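Local atomic coordinates of alpha-tubulin N-acetyltransferase (Danio rerio, PDB entry 4H6U), a protein that catalyses transfer of the acetyl group of acetyl coenzyme A to alpha-tubulin, as a member of the GNAT acetyltransferase family. Residues T114-V119 with Q151-R156; D155-K160 with N180-A185. The protein carries 1 engineered substitution. All coordinates share one frame; numbering follows the deposited sequence.

How the contacts relate
Contacts 1 and 2 lie side by side at one edge of the mixed central sheet, their centres about 9 Å apart, and share Asp155 and Arg156. Strand 117-124 comes first along the chain, then helix 133-145, strand 153-155, helix 159-168 and finally strand 181-182. In contact 1 strand 153-155 runs parallel to strand 117-124; in contact 2 its end meets strand 181-182, which is antiparallel and outermost on this side within the chain. Tyr154 O probably accepts a hydrogen bond from Val182 N, and Cys118 SG packs against Phe181 CE2. Strand 153-155 is thus held from two sides just before the chain leaves for the bound acetyl coenzyme A.

Contact 1: residues T114-V119 with Q151-R156; sequences TEPLCV and QMAYDR
Gln151 meets Pro116 through its backbone, O lying 3.9 Å from Pro116 CB, while its side chain leads away, OE1 hydrogen-bonded to Glu148 N. Met152 follows with CG between its own N and carbonyl carbon (chi1 68°), and the chain then bends at the thioether: SD packs 3.4 Å from Val119 CG2, and CE reaches Leu117 CD2 alongside the leucine. Ala153 is gripped through both backbone polar atoms, its N donating to Leu117 O (3.1 Å) and its O accepting from Val119 N (2.9 Å). Its methyl lies on the same sheet face as Cys118, with CB 3.8 Å from Cys118 SG and close to Pro116 CG. Tyr154 turns to the other face, toward helix 133-145. There Val119 CG2 approaches the ring obliquely, 3.5 Å from Tyr154 CE1, so that one methyl touches both the tyrosine and the Met152 sulphur; the phenol OH is held by Pro149 O. Asp155 N completes the pairing with a nearly straight bond to Val119 O (3.1 Å, 166° at the hydrogen). The two short strand segments are parallel in sense but inclined by 37°. Helix 133-145 joins them in a beta-alpha-beta unit, and the Val119 side chain comes within about 4 Å of bound acetyl coenzyme A (nearest atoms). A parallel pair that splays beyond this contact, with the cofactor where the strands part, is characteristic of the GNAT fold.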
ATOM      1  N   THR A 114      -1.934  11.553 -19.457  1.00 56.05           N
ATOM      2  CA  THR A 114      -1.017  12.224 -18.538  1.00 58.19           C
ATOM      3  C   THR A 114      -0.847  11.345 -17.308  1.00 56.02           C
ATOM      4  O   THR A 114      -1.736  10.568 -16.977  1.00 57.53           O
ATOM      5  CB  THR A 114      -1.552  13.608 -18.100  1.00 60.89           C
ATOM      6  OG1 THR A 114      -0.674  14.177 -17.117  1.00 63.59           O
ATOM      7  CG2 THR A 114      -2.935  13.479 -17.504  1.00 56.98           C
ATOM      8  N   GLU A 115       0.242  11.529 -16.575  1.00 53.28           N
ATOM      9  CA  GLU A 115       0.509  10.673 -15.419  1.00 51.04           C
ATOM     10  C   GLU A 115       0.927  11.487 -14.195  1.00 46.07           C
ATOM     11  O   GLU A 115       2.078  11.498 -13.805  1.00 42.48           O
ATOM     12  CB  GLU A 115       1.577   9.623 -15.757  1.00 55.22           C
ATOM     13  CG  GLU A 115       1.702   8.574 -14.637  1.00 58.46           C
ATOM     14  CD  GLU A 115       2.747   7.504 -14.875  1.00 62.99           C
ATOM     15  OE1 GLU A 115       3.381   7.484 -15.949  1.00 53.05           O
ATOM     16  OE2 GLU A 115       2.939   6.689 -13.948  1.00 65.72           O
ATOM     17  N   PRO A 116      -0.042  12.171 -13.586  1.00 43.04           N
ATOM     18  CA  PRO A 116       0.141  13.054 -12.430  1.00 40.93           C
ATOM     19  C   PRO A 116       0.190  12.270 -11.149  1.00 43.70           C
ATOM     20  O   PRO A 116      -0.137  11.078 -11.145  1.00 45.94           O
ATOM     21  CB  PRO A 116      -1.125  13.910 -12.437  1.00 34.79           C
ATOM     22  CG  PRO A 116      -2.189  12.949 -12.967  1.00 35.74           C
ATOM     23  CD  PRO A 116      -1.459  12.068 -13.986  1.00 37.78           C
ATOM     24  N   LEU A 117       0.583  12.952 -10.078  1.00 40.76           N
ATOM     25  CA  LEU A 117       0.515  12.385  -8.755  1.00 40.47           C
ATOM     26  C   LEU A 117      -0.932  12.440  -8.282  1.00 37.37           C
ATOM     27  O   LEU A 117      -1.593  13.465  -8.450  1.00 35.82           O
ATOM     28  CB  LEU A 117       1.403  13.182  -7.791  1.00 40.53           C
ATOM     29  CG  LEU A 117       1.578  12.516  -6.433  1.00 40.86           C
ATOM     30  CD1 LEU A 117       2.466  11.305  -6.623  1.00 44.00           C
ATOM     31  CD2 LEU A 117       2.191  13.473  -5.441  1.00 46.45           C
ATOM     32  N   CYS A 118      -1.446  11.338  -7.751  1.00 39.12           N
ATOM     33  CA  CYS A 118      -2.847  11.308  -7.327  1.00 42.94           C
ATOM     34  C   CYS A 118      -2.943  11.072  -5.854  1.00 39.32           C
ATOM     35  O   CYS A 118      -2.136  10.337  -5.271  1.00 40.14           O
ATOM     36  CB  CYS A 118      -3.603  10.188  -8.030  1.00 44.15           C
ATOM     37  SG  CYS A 118      -3.532  10.260  -9.780  1.00 39.00           S
ATOM     38  N   VAL A 119      -3.976  11.642  -5.260  1.00 36.52           N
ATOM     39  CA  VAL A 119      -4.346  11.254  -3.908  1.00 36.15           C
ATOM     40  C   VAL A 119      -5.276  10.062  -3.999  1.00 33.75           C
ATOM     41  O   VAL A 119      -6.270  10.119  -4.719  1.00 31.98           O
ATOM     42  CB  VAL A 119      -5.026  12.381  -3.119  1.00 33.66           C
ATOM     43  CG1 VAL A 119      -5.396  11.874  -1.717  1.00 32.25           C
ATOM     44  CG2 VAL A 119      -4.120  13.585  -3.053  1.00 29.92           C
ATOM     45  N   GLN A 151      -1.814  20.587  -9.354  1.00 38.55           N
ATOM     46  CA  GLN A 151      -1.123  19.733 -10.340  1.00 40.62           C
ATOM     47  C   GLN A 151      -1.342  18.267 -10.116  1.00 38.84           C
ATOM     48  O   GLN A 151      -0.834  17.446 -10.875  1.00 45.13           O
ATOM     49  CB  GLN A 151       0.394  19.959 -10.301  1.00 45.49           C
ATOM     50  CG  GLN A 151       0.859  21.375 -10.599  1.00 51.37           C
ATOM     51  CD  GLN A 151       2.352  21.572 -10.303  1.00 58.03           C
ATOM     52  OE1 GLN A 151       2.862  21.126  -9.269  1.00 57.57           O
ATOM     53  NE2 GLN A 151       3.064  22.175 -11.249  1.00 61.36           N
ATOM     54  N   MET A 152      -2.142  17.922  -9.117  1.00 35.13           N
ATOM     55  CA  MET A 152      -2.447  16.523  -8.880  1.00 38.34           C
ATOM     56  C   MET A 152      -3.895  16.196  -9.197  1.00 33.76           C
ATOM     57  O   MET A 152      -4.711  17.081  -9.384  1.00 34.02           O
ATOM     58  CB  MET A 152      -2.135  16.143  -7.446  1.00 43.81           C
ATOM     59  CG  MET A 152      -3.010  16.763  -6.453  1.00 47.87           C
ATOM     60  SD  MET A 152      -2.642  16.043  -4.837  1.00144.29           S
ATOM     61  CE  MET A 152      -0.895  16.177  -4.820  1.00 21.77           C
ATOM     62  N   ALA A 153      -4.175  14.906  -9.301  1.00 43.47           N
ATOM     63  CA  ALA A 153      -5.526  14.395  -9.477  1.00 36.12           C
ATOM     64  C   ALA A 153      -6.040  13.719  -8.191  1.00 35.36           C
ATOM     65  O   ALA A 153      -5.259  13.252  -7.361  1.00 34.50           O
ATOM     66  CB  ALA A 153      -5.548  13.393 -10.621  1.00 34.56           C
ATOM     67  N   TYR A 154      -7.355  13.719  -8.013  1.00 33.45           N
ATOM     68  CA  TYR A 154      -7.935  13.191  -6.796  1.00 36.43           C
ATOM     69  C   TYR A 154      -8.909  12.064  -7.123  1.00 38.02           C
ATOM     70  O   TYR A 154      -9.889  12.239  -7.847  1.00 38.91           O
ATOM     71  CB  TYR A 154      -8.616  14.319  -6.021  1.00 35.37           C
ATOM     72  CG  TYR A 154      -7.633  15.404  -5.641  1.00 35.79           C
ATOM     73  CD1 TYR A 154      -6.948  15.363  -4.427  1.00 33.86           C
ATOM     74  CD2 TYR A 154      -7.339  16.449  -6.524  1.00 37.15           C
ATOM     75  CE1 TYR A 154      -6.031  16.367  -4.083  1.00 30.74           C
ATOM     76  CE2 TYR A 154      -6.424  17.441  -6.195  1.00 36.62           C
ATOM     77  CZ  TYR A 154      -5.758  17.387  -4.977  1.00 33.38           C
ATOM     78  OH  TYR A 154      -4.859  18.388  -4.666  1.00 33.24           O
ATOM     79  N   ASP A 155      -8.609  10.877  -6.611  1.00 35.48           N
ATOM     80  CA  ASP A 155      -9.394   9.698  -6.937  1.00 35.55           C
ATOM     81  C   ASP A 155     -10.646   9.587  -6.039  1.00 35.31           C
ATOM     82  O   ASP A 155     -10.546   9.305  -4.846  1.00 33.89           O
ATOM     83  CB  ASP A 155      -8.508   8.499  -6.740  1.00 43.56           C
ATOM     84  CG  ASP A 155      -9.125   7.224  -7.208  1.00 47.45           C
ATOM     85  OD1 ASP A 155     -10.329   7.155  -7.511  1.00 48.47           O
ATOM     86  OD2 ASP A 155      -8.353   6.266  -7.291  1.00 50.87           O
ATOM     87  N   ARG A 156     -11.833   9.783  -6.617  1.00 36.88           N
ATOM     88  CA  ARG A 156     -13.076   9.597  -5.872  1.00 43.07           C
ATOM     89  C   ARG A 156     -13.069  10.235  -4.473  1.00 44.29           C
ATOM     90  O   ARG A 156     -13.346   9.583  -3.469  1.00 47.86           O
ATOM     91  CB  ARG A 156     -13.440   8.106  -5.774  1.00 50.66           C
ATOM     92  CG  ARG A 156     -13.612   7.419  -7.141  1.00 55.56           C
ATOM     93  CD  ARG A 156     -13.993   5.951  -6.992  1.00 63.84           C
ATOM     94  NE  ARG A 156     -12.924   5.141  -6.421  1.00 72.97           N
ATOM     95  CZ  ARG A 156     -12.128   4.322  -7.109  1.00 81.83           C
ATOM     96  NH1 ARG A 156     -12.250   4.204  -8.432  1.00 83.62           N
ATOM     97  NH2 ARG A 156     -11.194   3.621  -6.461  1.00 85.23           N
TER

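Contact 2: residues D155-K160 with N180-A185; sequences DRPSPK and NFVVFA. With ACO (acetyl coenzyme *a), chain C.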
ATOM      1  N   ASP A 155      -8.609  10.877  -6.611  1.00 35.48           N
ATOM      2  CA  ASP A 155      -9.394   9.698  -6.937  1.00 35.55           C
ATOM      3  C   ASP A 155     -10.646   9.587  -6.039  1.00 35.31           C
ATOM      4  O   ASP A 155     -10.546   9.305  -4.846  1.00 33.89           O
ATOM      5  CB  ASP A 155      -8.508   8.499  -6.740  1.00 43.56           C
ATOM      6  CG  ASP A 155      -9.125   7.224  -7.208  1.00 47.45           C
ATOM      7  OD1 ASP A 155     -10.329   7.155  -7.511  1.00 48.47           O
ATOM      8  OD2 ASP A 155      -8.353   6.266  -7.291  1.00 50.87           O
ATOM      9  N   ARG A 156     -11.833   9.783  -6.617  1.00 36.88           N
ATOM     10  CA  ARG A 156     -13.076   9.597  -5.872  1.00 43.07           C
ATOM     11  C   ARG A 156     -13.069  10.235  -4.473  1.00 44.29           C
ATOM     12  O   ARG A 156     -13.346   9.583  -3.469  1.00 47.86           O
ATOM     13  CB  ARG A 156     -13.440   8.106  -5.774  1.00 50.66           C
ATOM     14  CG  ARG A 156     -13.612   7.419  -7.141  1.00 55.56           C
ATOM     15  CD  ARG A 156     -13.993   5.951  -6.992  1.00 63.84           C
ATOM     16  NE  ARG A 156     -12.924   5.141  -6.421  1.00 72.97           N
ATOM     17  CZ  ARG A 156     -12.128   4.322  -7.109  1.00 81.83           C
ATOM     18  NH1 ARG A 156     -12.250   4.204  -8.432  1.00 83.62           N
ATOM     19  NH2 ARG A 156     -11.194   3.621  -6.461  1.00 85.23           N
ATOM     20  N   PRO A 157     -12.810  11.536  -4.400  1.00 38.38           N
ATOM     21  CA  PRO A 157     -12.657  12.179  -3.086  1.00 31.31           C
ATOM     22  C   PRO A 157     -13.994  12.280  -2.365  1.00 31.87           C
ATOM     23  O   PRO A 157     -15.015  12.598  -2.990  1.00 33.28           O
ATOM     24  CB  PRO A 157     -12.109  13.567  -3.429  1.00 34.13           C
ATOM     25  CG  PRO A 157     -12.568  13.824  -4.847  1.00 32.89           C
ATOM     26  CD  PRO A 157     -12.498  12.449  -5.506  1.00 33.44           C
ATOM     27  N   SER A 158     -13.988  12.026  -1.060  1.00 36.80           N
ATOM     28  CA  SER A 158     -15.196  12.130  -0.253  1.00 36.88           C
ATOM     29  C   SER A 158     -15.627  13.608  -0.111  1.00 36.76           C
ATOM     30  O   SER A 158     -14.861  14.541  -0.388  1.00 33.30           O
ATOM     31  CB  SER A 158     -14.941  11.517   1.128  1.00 39.27           C
ATOM     32  OG  SER A 158     -14.010  12.305   1.870  1.00 42.44           O
ATOM     33  N   PRO A 159     -16.879  13.826   0.281  1.00 39.50           N
ATOM     34  CA  PRO A 159     -17.361  15.208   0.468  1.00 38.31           C
ATOM     35  C   PRO A 159     -16.492  16.014   1.413  1.00 38.32           C
ATOM     36  O   PRO A 159     -16.160  17.138   1.068  1.00 40.60           O
ATOM     37  CB  PRO A 159     -18.765  15.018   1.025  1.00 34.41           C
ATOM     38  CG  PRO A 159     -19.212  13.630   0.433  1.00 36.38           C
ATOM     39  CD  PRO A 159     -17.937  12.810   0.423  1.00 38.37           C
ATOM     40  N   LYS A 160     -16.104  15.456   2.548  1.00 36.23           N
ATOM     41  CA  LYS A 160     -15.254  16.173   3.497  1.00 35.63           C
ATOM     42  C   LYS A 160     -13.895  16.520   2.872  1.00 34.68           C
ATOM     43  O   LYS A 160     -13.288  17.520   3.226  1.00 39.78           O
ATOM     44  CB  LYS A 160     -15.054  15.371   4.792  1.00 38.52           C
ATOM     45  CG  LYS A 160     -16.310  15.246   5.623  1.00 43.25           C
ATOM     46  CD  LYS A 160     -16.027  14.558   6.937  1.00 47.46           C
ATOM     47  CE  LYS A 160     -17.302  14.266   7.713  1.00 50.63           C
ATOM     48  NZ  LYS A 160     -17.814  12.886   7.391  1.00 54.46           N
ATOM     49  N   ASN A 180     -13.846   9.211 -12.824  1.00 47.26           N
ATOM     50  CA  ASN A 180     -13.803   9.136 -11.341  1.00 47.68           C
ATOM     51  C   ASN A 180     -12.687   9.895 -10.631  1.00 41.84           C
ATOM     52  O   ASN A 180     -12.598   9.842  -9.403  1.00 40.10           O
ATOM     53  CB  ASN A 180     -13.705   7.687 -10.862  1.00 54.35           C
ATOM     54  CG  ASN A 180     -14.928   6.885 -11.184  1.00 66.89           C
ATOM     55  OD1 ASN A 180     -14.821   5.732 -11.597  1.00 77.23           O
ATOM     56  ND2 ASN A 180     -16.105   7.472 -10.988  1.00 64.49           N
ATOM     57  N   PHE A 181     -11.815  10.534 -11.392  1.00 37.34           N
ATOM     58  CA  PHE A 181     -10.781  11.377 -10.814  1.00 37.89           C
ATOM     59  C   PHE A 181     -11.236  12.803 -10.961  1.00 39.15           C
ATOM     60  O   PHE A 181     -11.981  13.154 -11.887  1.00 38.80           O
ATOM     61  CB  PHE A 181      -9.414  11.170 -11.489  1.00 34.36           C
ATOM     62  CG  PHE A 181      -8.720   9.907 -11.079  1.00 34.96           C
ATOM     63  CD1 PHE A 181      -9.112   8.694 -11.589  1.00 39.70           C
ATOM     64  CD2 PHE A 181      -7.688   9.934 -10.162  1.00 37.71           C
ATOM     65  CE1 PHE A 181      -8.455   7.514 -11.209  1.00 44.77           C
ATOM     66  CE2 PHE A 181      -7.056   8.781  -9.779  1.00 40.95           C
ATOM     67  CZ  PHE A 181      -7.426   7.576 -10.303  1.00 42.59           C
ATOM     68  N   VAL A 182     -10.822  13.607  -9.993  1.00 37.09           N
ATOM     69  CA  VAL A 182     -11.099  15.015 -10.001  1.00 30.75           C
ATOM     70  C   VAL A 182      -9.789  15.803 -10.213  1.00 30.86           C
ATOM     71  O   VAL A 182      -8.744  15.502  -9.621  1.00 32.00           O
ATOM     72  CB  VAL A 182     -11.770  15.436  -8.702  1.00 31.22           C
ATOM     73  CG1 VAL A 182     -11.893  16.954  -8.648  1.00 29.91           C
ATOM     74  CG2 VAL A 182     -13.117  14.783  -8.599  1.00 29.45           C
ATOM     75  N   VAL A 183      -9.861  16.767 -11.114  1.00 29.69           N
ATOM     76  CA  VAL A 183      -8.769  17.661 -11.387  1.00 34.40           C
ATOM     77  C   VAL A 183      -9.322  19.064 -11.538  1.00 35.82           C
ATOM     78  O   VAL A 183     -10.463  19.257 -11.963  1.00 33.94           O
ATOM     79  CB  VAL A 183      -7.986  17.279 -12.661  1.00 35.16           C
ATOM     80  CG1 VAL A 183      -7.431  15.892 -12.541  1.00 39.32           C
ATOM     81  CG2 VAL A 183      -8.857  17.416 -13.857  1.00 37.06           C
ATOM     82  N   PHE A 184      -8.519  20.045 -11.142  1.00 38.34           N
ATOM     83  CA  PHE A 184      -8.981  21.419 -11.172  1.00 37.92           C
ATOM     84  C   PHE A 184      -8.329  22.230 -12.292  1.00 35.39           C
ATOM     85  O   PHE A 184      -7.350  21.802 -12.897  1.00 33.37           O
ATOM     86  CB  PHE A 184      -8.772  22.070  -9.821  1.00 35.11           C
ATOM     87  CG  PHE A 184      -9.542  21.414  -8.702  1.00 34.96           C
ATOM     88  CD1 PHE A 184     -10.776  21.909  -8.297  1.00 33.24           C
ATOM     89  CD2 PHE A 184      -9.031  20.273  -8.082  1.00 34.89           C
ATOM     90  CE1 PHE A 184     -11.496  21.310  -7.241  1.00 34.50           C
ATOM     91  CE2 PHE A 184      -9.697  19.671  -7.020  1.00 36.79           C
ATOM     92  CZ  PHE A 184     -10.960  20.196  -6.583  1.00 36.79           C
ATOM     93  N   ALA A 185      -8.878  23.411 -12.540  1.00 35.56           N
ATOM     94  CA  ALA A 185      -8.475  24.227 -13.679  1.00 39.01           C
ATOM     95  C   ALA A 185      -6.946  24.375 -13.769  1.00 46.34           C
ATOM     96  O   ALA A 185      -6.370  24.174 -14.841  1.00 50.56           O
ATOM     97  CB  ALA A 185      -9.154  25.583 -13.614  1.00 35.53           C
TER
HETATM   98  N1A ACO C 201     -17.583  18.459   7.260  1.00 41.10           N
HETATM   99  C2A ACO C 201     -17.091  19.313   6.296  1.00 37.01           C
HETATM  100  N3A ACO C 201     -15.830  19.616   6.069  1.00 38.24           N
HETATM  101  C4A ACO C 201     -14.910  19.029   6.948  1.00 34.00           C
HETATM  102  C5A ACO C 201     -15.275  18.162   7.998  1.00 33.57           C
HETATM  103  C6A ACO C 201     -16.684  17.892   8.117  1.00 38.00           C
HETATM  104  N6A ACO C 201     -17.224  17.078   9.057  1.00 38.88           N
HETATM  105  N7A ACO C 201     -14.089  17.758   8.680  1.00 39.11           N
HETATM  106  C8A ACO C 201     -13.044  18.408   8.049  1.00 37.68           C
HETATM  107  N9A ACO C 201     -13.546  19.195   6.994  1.00 32.88           N
HETATM  108  C1B ACO C 201     -12.898  20.058   6.034  1.00 33.01           C
HETATM  109  C2B ACO C 201     -13.434  21.481   6.054  1.00 34.40           C
HETATM  110  O2B ACO C 201     -13.099  22.183   4.890  1.00 40.24           O
HETATM  111  C3B ACO C 201     -12.530  22.025   7.243  1.00 42.98           C
HETATM  112  O3B ACO C 201     -12.420  23.324   7.262  1.00 45.76           O
HETATM  113  P3B ACO C 201     -13.612  24.153   8.387  1.00 39.71           P
HETATM  114  O7A ACO C 201     -13.091  25.536   8.141  1.00 40.55           O
HETATM  115  O8A ACO C 201     -14.894  23.766   7.691  1.00 41.04           O
HETATM  116  O9A ACO C 201     -13.339  23.506   9.708  1.00 42.91           O
HETATM  117  C4B ACO C 201     -11.208  21.377   6.942  1.00 38.86           C
HETATM  118  O4B ACO C 201     -11.516  20.098   6.304  1.00 36.18           O
HETATM  119  C5B ACO C 201     -10.422  21.223   8.245  1.00 35.11           C
HETATM  120  O5B ACO C 201      -9.056  21.210   8.068  1.00 35.73           O
HETATM  121  P1A ACO C 201      -8.192  20.031   8.866  1.00 33.57           P
HETATM  122  O1A ACO C 201      -6.783  20.308   8.484  1.00 31.82           O
HETATM  123  O2A ACO C 201      -8.659  19.921  10.304  1.00 32.55           O
HETATM  124  O3A ACO C 201      -8.633  18.632   8.081  1.00 34.24           O
HETATM  125  P2A ACO C 201      -8.888  17.284   8.837  1.00 37.29           P
HETATM  126  O4A ACO C 201      -7.733  16.804   9.647  1.00 43.27           O
HETATM  127  O5A ACO C 201     -10.277  17.077   9.330  1.00 38.42           O
HETATM  128  O6A ACO C 201      -8.718  16.093   7.456  1.00 38.42           O
HETATM  129  CBP ACO C 201     -10.044  14.867   5.933  1.00 40.62           C
HETATM  130  CCP ACO C 201      -9.489  16.232   6.324  1.00 38.03           C
HETATM  131  CDP ACO C 201     -10.944  14.941   4.690  1.00 37.30           C
HETATM  132  CEP ACO C 201      -8.875  13.858   5.705  1.00 29.03           C
HETATM  133  CAP ACO C 201     -10.858  14.380   7.175  1.00 42.82           C
HETATM  134  OAP ACO C 201     -11.956  15.200   7.514  1.00 44.31           O
HETATM  135  C9P ACO C 201     -11.195  12.861   7.119  1.00 52.29           C
HETATM  136  O9P ACO C 201     -10.310  12.072   7.356  1.00 55.38           O
HETATM  137  N8P ACO C 201     -12.329  12.198   6.788  1.00 52.53           N
HETATM  138  C7P ACO C 201     -13.591  12.630   6.421  1.00 50.93           C
HETATM  139  C6P ACO C 201     -14.415  11.464   5.680  1.00140.08           C
HETATM  140  C5P ACO C 201     -13.637  10.521   4.681  1.00 62.16           C
HETATM  141  O5P ACO C 201     -13.965   9.333   4.521  1.00 59.11           O
HETATM  142  N4P ACO C 201     -12.534  11.056   3.934  1.00 68.17           N
HETATM  143  C3P ACO C 201     -11.691  10.308   2.905  1.00 72.38           C
HETATM  144  C2P ACO C 201     -11.094  11.105   1.668  1.00 92.53           C
HETATM  145  S1P ACO C 201     -11.462  10.562  -0.174  1.00 71.06           S
HETATM  146  C   ACO C 201      -9.931   9.847  -0.783  1.00 40.76           C
HETATM  147  O   ACO C 201      -9.177   9.449   0.024  1.00 43.07           O
HETATM  148  CH3 ACO C 201      -9.347  10.440  -2.044  1.00 48.70           C
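Asp155 lays its carboxylate over one face of the Phe181 ring, the two planes 29° apart, with OD2 3.4 Å from Phe181 CZ and CB equally near Phe181 CE2. The two residues form an antiparallel non-hydrogen-bonded pair, and Asp155 O lies 3.3 Å from the acetyl CH3 of the cofactor. An alanine in place of Phe181 would probably leave the carboxylate without its flat support, freer to turn. Arg156 N donates to Asn180 O at 2.9 Å, and its CG rests on Asn180 CB. The guanidinium centre lies under Asp155 OD1, which sits 3.3 Å above the plane, so that pairing is one of charges alone. Pro157 touches the other strand with its ring, CG 3.9 Å from Val182 CG2, and turns CA toward the thioester sulphur. Ser158, at the N-cap of helix 159-168, carries OG 2.8 Å from N4P of acetyl coenzyme A and makes a weak hydrogen bond with Phe161 N. The aliphatic part of Lys160 runs past the pantetheine and adenine. One short run thus faces two ways: the Asp155 carboxylate and the Pro157 ring settle on strand 181-182, while the carbonyl of Asp155 and CA of Pro157 border the acetyl thioester, and Ser158 the pantetheine amide.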